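Local coordinates for putative epoxide hydrolase protein (Klebsiella pneumoniae subsp. pneumoniae, PDB 5BOV) that probably hydrolyses an epoxide or ester substrate as a member of the alpha/beta hydrolase family, though its natural substrate is not established, at residues A[247-252]-A[273-278]. Numbering follows the deposited sequence. Where two conformers were deposited one is given.
Sequences TITLEG and YEHRDL
Thr-249 OG1 is gripped by two side chains of the neighbouring strand: it lies 2.6 Å from Tyr-273 OH and 2.6 Å from His-275 ND1. Its rotamer puts OG1 between the backbone N and carbonyl carbon (chi1 56°). Both aromatic side chains cross Thr-249 at about a right angle, and its hydroxyl meets the imidazole at the edge, near the ring plane. The same ring is held at its other nitrogen, because His-275 NE2 donates to Asp-277 OD1 at 2.9 Å, with the acceptor in the ring plane. These two bonds fix the rotation of the imidazole, and with the Tyr-273 to Thr-249 bond they make a row Tyr-273, Thr-249, His-275, Asp-277 on one face of the sheet, where Tyr-265 of helix 262-265 touches the first three.

On the other face, in one of two conformers of Arg-276, Ile-248 CD1 sits over one face of the guanidinium, offset toward its rim and 4.0 Å from Arg-276 NH2. The group in that conformer is held by Glu-274, whose OE2 accepts from Arg-276 NE at 2.9 Å in a salt bridge, and by a second salt bridge from NH2 to Asp-300 of helix 291-303. Further along, Leu-250 CD2 packs against Arg-276 CB at 3.8 Å, while Phe-294 of that helix meets the leucine.

Five backbone hydrogen bonds join the strands, from Glu-274 N to Thr-247 O through to Leu-278 N to Glu-251 O, the last 2.8 Å long and nearly straight at 177°. The strand axes run 17° from parallel. Strand 273-278 is outermost within the chain, whereas 247-252 also bonds to strand 127-133. With helix 262-265 between them in sequence, packed on the Thr-249 and His-275 face, the two strands form a beta-alpha-beta unit at the parallel edge of the sheet, as in the C-terminal part of the alpha/beta hydrolase fold.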
# COMPACT_ATOMS: atom_id res chain seq x y z
N THR A 247 10.90 5.15 -11.98
CA THR A 247 9.97 4.13 -11.48
C THR A 247 10.31 2.77 -12.05
O THR A 247 10.54 2.63 -13.28
CB THR A 247 8.56 4.48 -11.87
OG1 THR A 247 8.18 5.77 -11.30
CG2 THR A 247 7.57 3.45 -11.40
N ILE A 248 10.28 1.74 -11.19
CA ILE A 248 10.20 0.38 -11.62
C ILE A 248 8.86 -0.20 -11.21
O ILE A 248 8.49 -0.10 -10.05
CB ILE A 248 11.35 -0.51 -11.07
CG1 ILE A 248 12.68 0.05 -11.57
CG2 ILE A 248 11.14 -1.94 -11.42
CD1 ILE A 248 13.88 -0.78 -11.15
N THR A 249 8.14 -0.75 -12.18
CA THR A 249 6.93 -1.48 -11.89
C THR A 249 7.23 -3.00 -11.90
O THR A 249 8.09 -3.47 -12.59
CB THR A 249 5.78 -1.16 -12.89
OG1 THR A 249 6.24 -1.43 -14.21
CG2 THR A 249 5.37 0.27 -12.73
N LEU A 250 6.48 -3.72 -11.04
CA LEU A 250 6.63 -5.15 -10.86
C LEU A 250 5.30 -5.85 -11.04
O LEU A 250 4.27 -5.32 -10.61
CB LEU A 250 7.15 -5.51 -9.47
CG LEU A 250 8.44 -4.86 -9.02
CD1 LEU A 250 8.74 -5.28 -7.57
CD2 LEU A 250 9.56 -5.31 -9.92
N GLU A 251 5.32 -7.09 -11.55
CA GLU A 251 4.10 -7.86 -11.47
C GLU A 251 4.55 -9.28 -11.29
O GLU A 251 5.59 -9.67 -11.78
CB GLU A 251 3.33 -7.66 -12.78
CG GLU A 251 1.97 -8.33 -12.76
CD GLU A 251 1.18 -7.89 -11.55
OE1 GLU A 251 0.60 -6.79 -11.60
OE2 GLU A 251 1.14 -8.65 -10.51
N GLY A 252 3.67 -10.08 -10.67
CA GLY A 252 3.95 -11.51 -10.47
C GLY A 252 3.15 -12.34 -11.42
O GLY A 252 2.01 -11.97 -11.81
N TYR A 273 12.17 4.67 -16.53
CA TYR A 273 11.18 3.58 -16.34
C TYR A 273 11.69 2.23 -16.70
O TYR A 273 12.40 2.06 -17.69
CB TYR A 273 9.97 3.85 -17.23
CG TYR A 273 8.88 2.86 -17.04
CD1 TYR A 273 8.11 2.91 -15.92
CD2 TYR A 273 8.70 1.82 -17.92
CE1 TYR A 273 7.11 1.95 -15.70
CE2 TYR A 273 7.71 0.86 -17.74
CZ TYR A 273 6.93 0.92 -16.62
OH TYR A 273 5.94 -0.02 -16.38
N GLU A 274 11.27 1.23 -15.93
CA GLU A 274 11.48 -0.17 -16.28
C GLU A 274 10.33 -0.96 -15.71
O GLU A 274 9.88 -0.65 -14.58
CB GLU A 274 12.79 -0.63 -15.68
CG GLU A 274 13.15 -2.04 -16.10
CD GLU A 274 14.40 -2.63 -15.43
OE1 GLU A 274 15.21 -1.86 -14.94
OE2 GLU A 274 14.47 -3.87 -15.44
N HIS A 275 9.86 -1.91 -16.47
CA HIS A 275 8.89 -2.87 -15.97
C HIS A 275 9.55 -4.25 -15.80
O HIS A 275 10.28 -4.70 -16.69
CB HIS A 275 7.69 -3.05 -16.91
CG HIS A 275 6.74 -4.07 -16.38
ND1 HIS A 275 5.99 -3.85 -15.25
CD2 HIS A 275 6.50 -5.35 -16.74
CE1 HIS A 275 5.35 -4.94 -14.91
NE2 HIS A 275 5.65 -5.89 -15.81
N ARG A 276 9.23 -4.94 -14.71
CA ARG A 276 9.74 -6.31 -14.47
C ARG A 276 8.65 -7.27 -14.10
O ARG A 276 7.92 -7.07 -13.11
CB ARG A 276 10.73 -6.41 -13.32
CG ARG A 276 11.92 -5.59 -13.56
CD ARG A 276 12.92 -5.74 -12.45
NE ARG A 276 14.00 -4.92 -12.83
CZ ARG A 276 15.00 -4.65 -12.02
NH1 ARG A 276 15.05 -5.16 -10.77
NH2 ARG A 276 15.94 -3.88 -12.50
N ASP A 277 8.55 -8.32 -14.90
CA ASP A 277 7.68 -9.45 -14.57
C ASP A 277 8.52 -10.33 -13.70
O ASP A 277 9.60 -10.83 -14.17
CB ASP A 277 7.18 -10.16 -15.84
CG ASP A 277 6.14 -9.35 -16.60
OD1 ASP A 277 5.26 -8.72 -15.95
OD2 ASP A 277 6.30 -9.12 -17.81
N LEU A 278 8.05 -10.65 -12.54
CA LEU A 278 8.78 -11.54 -11.67
C LEU A 278 8.43 -13.01 -11.98
O LEU A 278 7.30 -13.37 -11.88
CB LEU A 278 8.46 -11.26 -10.23
CG LEU A 278 8.81 -9.84 -9.76
CD1 LEU A 278 8.39 -9.64 -8.32
CD2 LEU A 278 10.29 -9.54 -9.94